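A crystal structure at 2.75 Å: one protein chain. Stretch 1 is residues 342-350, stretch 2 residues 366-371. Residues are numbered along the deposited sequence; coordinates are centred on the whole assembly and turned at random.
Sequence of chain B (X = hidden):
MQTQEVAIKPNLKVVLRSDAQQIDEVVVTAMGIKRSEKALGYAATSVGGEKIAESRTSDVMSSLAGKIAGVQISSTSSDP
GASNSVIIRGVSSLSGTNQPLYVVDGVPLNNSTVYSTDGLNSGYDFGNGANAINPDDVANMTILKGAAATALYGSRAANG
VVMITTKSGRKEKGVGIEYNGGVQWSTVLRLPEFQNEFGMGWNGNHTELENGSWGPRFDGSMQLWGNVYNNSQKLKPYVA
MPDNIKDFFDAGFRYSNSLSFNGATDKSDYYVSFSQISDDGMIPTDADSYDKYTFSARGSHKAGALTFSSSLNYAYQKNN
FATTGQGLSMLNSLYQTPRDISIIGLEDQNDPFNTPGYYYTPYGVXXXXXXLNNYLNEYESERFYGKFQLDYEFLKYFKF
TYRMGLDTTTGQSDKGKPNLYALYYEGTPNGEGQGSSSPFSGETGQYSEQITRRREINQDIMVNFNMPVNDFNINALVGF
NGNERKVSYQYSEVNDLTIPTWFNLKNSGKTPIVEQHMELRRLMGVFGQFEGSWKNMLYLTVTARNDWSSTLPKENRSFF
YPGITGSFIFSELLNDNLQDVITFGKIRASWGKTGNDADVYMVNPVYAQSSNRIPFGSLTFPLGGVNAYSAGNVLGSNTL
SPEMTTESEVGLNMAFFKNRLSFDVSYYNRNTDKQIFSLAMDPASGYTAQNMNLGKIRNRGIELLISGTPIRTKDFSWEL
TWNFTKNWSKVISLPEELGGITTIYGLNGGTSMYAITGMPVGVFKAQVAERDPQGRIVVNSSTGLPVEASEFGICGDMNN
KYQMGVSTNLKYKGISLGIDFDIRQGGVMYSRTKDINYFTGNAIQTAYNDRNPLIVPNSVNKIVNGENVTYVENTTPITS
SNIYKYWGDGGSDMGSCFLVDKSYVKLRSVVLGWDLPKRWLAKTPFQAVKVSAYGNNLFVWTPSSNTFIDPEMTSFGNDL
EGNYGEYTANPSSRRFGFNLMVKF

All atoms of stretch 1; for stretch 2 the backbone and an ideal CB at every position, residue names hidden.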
# COMPACT_ATOMS: atom_id res chain seq x y z
N SER B 342 13.91 -38.00 3.95
CA SER B 342 13.32 -38.10 2.63
C SER B 342 12.56 -36.82 2.30
O SER B 342 11.50 -36.57 2.87
CB SER B 342 12.39 -39.30 2.56
OG SER B 342 11.72 -39.37 1.32
N ILE B 343 13.09 -36.04 1.36
CA ILE B 343 12.45 -34.78 1.00
C ILE B 343 11.14 -35.01 0.25
O ILE B 343 10.13 -34.38 0.56
CB ILE B 343 13.41 -33.92 0.16
CG1 ILE B 343 14.60 -33.51 0.98
CG2 ILE B 343 12.73 -32.68 -0.31
CD1 ILE B 343 15.46 -32.55 0.25
N ILE B 344 11.14 -35.89 -0.75
CA ILE B 344 9.90 -36.08 -1.50
C ILE B 344 8.84 -36.72 -0.65
O ILE B 344 7.68 -36.80 -1.06
CB ILE B 344 10.12 -36.91 -2.77
CG1 ILE B 344 10.59 -38.31 -2.39
CG2 ILE B 344 11.06 -36.22 -3.71
CD1 ILE B 344 10.92 -39.14 -3.56
N GLY B 345 9.20 -37.21 0.52
CA GLY B 345 8.19 -37.66 1.44
C GLY B 345 7.51 -36.57 2.23
O GLY B 345 6.69 -36.88 3.10
N LEU B 346 7.82 -35.31 1.95
CA LEU B 346 7.24 -34.19 2.65
C LEU B 346 6.13 -33.48 1.89
O LEU B 346 5.57 -32.53 2.42
CB LEU B 346 8.32 -33.18 3.00
CG LEU B 346 9.52 -33.64 3.81
CD1 LEU B 346 10.59 -32.61 3.62
CD2 LEU B 346 9.15 -33.78 5.25
N GLU B 347 5.82 -33.90 0.66
CA GLU B 347 4.91 -33.14 -0.20
C GLU B 347 3.45 -33.37 0.14
O GLU B 347 2.63 -32.46 -0.02
CB GLU B 347 5.17 -33.51 -1.66
CG GLU B 347 4.32 -32.81 -2.70
CD GLU B 347 4.55 -33.34 -4.10
OE1 GLU B 347 5.22 -34.39 -4.22
OE2 GLU B 347 4.09 -32.72 -5.08
N ASP B 348 3.12 -34.56 0.61
CA ASP B 348 1.75 -34.91 0.99
C ASP B 348 1.33 -34.10 2.20
O ASP B 348 1.79 -34.35 3.32
CB ASP B 348 1.68 -36.41 1.27
CG ASP B 348 0.30 -36.88 1.59
OD1 ASP B 348 -0.66 -36.17 1.25
OD2 ASP B 348 0.17 -37.98 2.18
N GLN B 349 0.45 -33.12 2.01
CA GLN B 349 -0.03 -32.33 3.13
C GLN B 349 -1.12 -33.01 3.93
O GLN B 349 -1.48 -32.52 4.99
CB GLN B 349 -0.54 -30.98 2.64
CG GLN B 349 0.49 -30.19 1.92
CD GLN B 349 1.62 -29.78 2.81
OE1 GLN B 349 1.42 -29.10 3.80
NE2 GLN B 349 2.82 -30.19 2.48
N ASN B 350 -1.68 -34.12 3.45
CA ASN B 350 -2.62 -34.85 4.28
C ASN B 350 -1.92 -35.73 5.29
O ASN B 350 -2.59 -36.41 6.06
CB ASN B 350 -3.53 -35.70 3.42
CG ASN B 350 -4.59 -34.88 2.76
OD1 ASN B 350 -4.32 -34.18 1.79
ND2 ASN B 350 -5.80 -34.94 3.28
N UNK B 366 11.15 -23.96 6.32
CA UNK B 366 9.80 -24.48 6.20
C UNK B 366 9.75 -25.55 5.13
O UNK B 366 10.66 -25.69 4.31
CB UNK B 366 8.81 -23.36 5.88
N UNK B 367 8.66 -26.30 5.13
CA UNK B 367 8.43 -27.35 4.14
C UNK B 367 8.50 -26.77 2.74
O UNK B 367 7.67 -25.93 2.39
CB UNK B 367 7.08 -28.03 4.37
N UNK B 368 9.44 -27.22 1.90
CA UNK B 368 9.62 -26.57 0.60
C UNK B 368 8.40 -26.65 -0.28
O UNK B 368 8.18 -25.76 -1.09
CB UNK B 368 10.81 -27.19 -0.14
N UNK B 369 7.62 -27.71 -0.16
CA UNK B 369 6.43 -27.80 -0.98
C UNK B 369 5.35 -26.85 -0.51
O UNK B 369 4.52 -26.42 -1.31
CB UNK B 369 5.90 -29.23 -0.98
N UNK B 370 5.33 -26.51 0.78
CA UNK B 370 4.44 -25.46 1.25
C UNK B 370 4.82 -24.12 0.63
O UNK B 370 3.97 -23.41 0.10
CB UNK B 370 4.48 -25.37 2.78
N UNK B 371 6.10 -23.77 0.69
CA UNK B 371 6.52 -22.46 0.21
C UNK B 371 6.19 -22.29 -1.26
O UNK B 371 5.74 -21.22 -1.69
CB UNK B 371 8.02 -22.26 0.44

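Position 366 lies beyond the reach of stretch 1: no atom of it comes within 5.5 Å of the ideal CB, and phi/psi of -140/166 is an extended conformation open to most residues. The contact sets no rule here. The deposited residue is Met366, which takes no part in it.

Position 367 is different. Its CA-to-CB bond points toward stretch 1, with the ideal CB 5.1 Å from the carbonyl oxygen Leu346 O, an acceptor waiting for a donor. Phi/psi of -57/119 just before helical angles is consistent with an N-cap, where Ser, Thr, Asp or Asn can accept from an exposed backbone NH. A short side chain carrying both an acceptor and a donor would answer both demands. The deposited residue is Asn367, chi1 t. Its ND2 donates to Leu346 O at 2.9 Å and a nearly straight 171°, while its OD1 accepts from the backbone N of residue 369 at 3.1 Å, capping the helix. One amide thus caps the helix and ties it to the loop.

At 368 the CB points sideways, with nothing of stretch 1 within 5.5 Å. Phi/psi of -62/-31 opens the helix, and in the first turn a backbone NH is dispensable, so Pro fits, as would Ala, Ser or Glu. Pro368 is found, its phi fixed by the ring.

Position 369 faces stretch 1 squarely: the ideal CB sits 4.1 Å from Glu347 CA and 4.7 Å from Leu346 O. Beyond it the loop from Ile343 to Glu347 offers backbone and aliphatic carbon, a long surface that a flat, extended side chain could line; Phe, Tyr, Leu or Met are all reasonable. Tyr369, chi1 m, has more of its surface covered by the other stretch than any other residue here. Glu347 CB lies 3.5 Å from the ring centroid, 4° off the normal, a CH-pi contact over one face, whereas Ile343 O meets the edge at CE2, 3.5 Å away. The ring's reach carries OH to 3.6 Å from Ile344 CA, a packing contact near the tip of the side chain.

Position 370 points sideways, its ideal CB 4.9 Å from Gln349 OE1. With helical angles and only a glancing neighbour, many residues would serve, polar or aromatic. Tyr370, chi1 t, presents its ring edge to that amide, CD2 lying 4.3 Å from Gln349 OE1; its hydroxyl is hydrogen-bonded elsewhere in the structure.

Position 371 is out of reach, and any good helix former would do. Ile371 continues the helix, its N bonding to Asn367 O at 3.2 Å.

Stretch 2, residues 366-371: MNPYYI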
# COMPACT_ATOMS: atom_id res chain seq x y z
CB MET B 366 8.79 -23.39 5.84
CG MET B 366 8.16 -22.67 7.01
SD MET B 366 6.62 -21.99 6.44
CE MET B 366 5.72 -23.49 6.23
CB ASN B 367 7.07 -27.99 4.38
CG ASN B 367 6.86 -29.24 3.55
OD1 ASN B 367 7.33 -29.34 2.43
ND2 ASN B 367 6.15 -30.20 4.12
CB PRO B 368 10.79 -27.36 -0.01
CG PRO B 368 11.43 -28.06 1.11
CD PRO B 368 10.33 -28.37 2.07
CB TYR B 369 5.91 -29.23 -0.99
CG TYR B 369 6.85 -30.24 -1.62
CD1 TYR B 369 6.85 -30.44 -2.98
CD2 TYR B 369 7.71 -30.99 -0.84
CE1 TYR B 369 7.68 -31.36 -3.55
CE2 TYR B 369 8.54 -31.91 -1.40
CZ TYR B 369 8.53 -32.10 -2.76
OH TYR B 369 9.36 -33.03 -3.32
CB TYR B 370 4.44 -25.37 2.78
CG TYR B 370 3.41 -24.39 3.29
CD1 TYR B 370 3.67 -23.03 3.33
CD2 TYR B 370 2.16 -24.82 3.69
CE1 TYR B 370 2.73 -22.13 3.76
CE2 TYR B 370 1.21 -23.93 4.13
CZ TYR B 370 1.50 -22.59 4.16
OH TYR B 370 0.56 -21.70 4.58
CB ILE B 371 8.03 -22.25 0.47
CG1 ILE B 371 8.34 -22.43 1.95
CG2 ILE B 371 8.43 -20.88 0.03
CD1 ILE B 371 9.80 -22.33 2.28
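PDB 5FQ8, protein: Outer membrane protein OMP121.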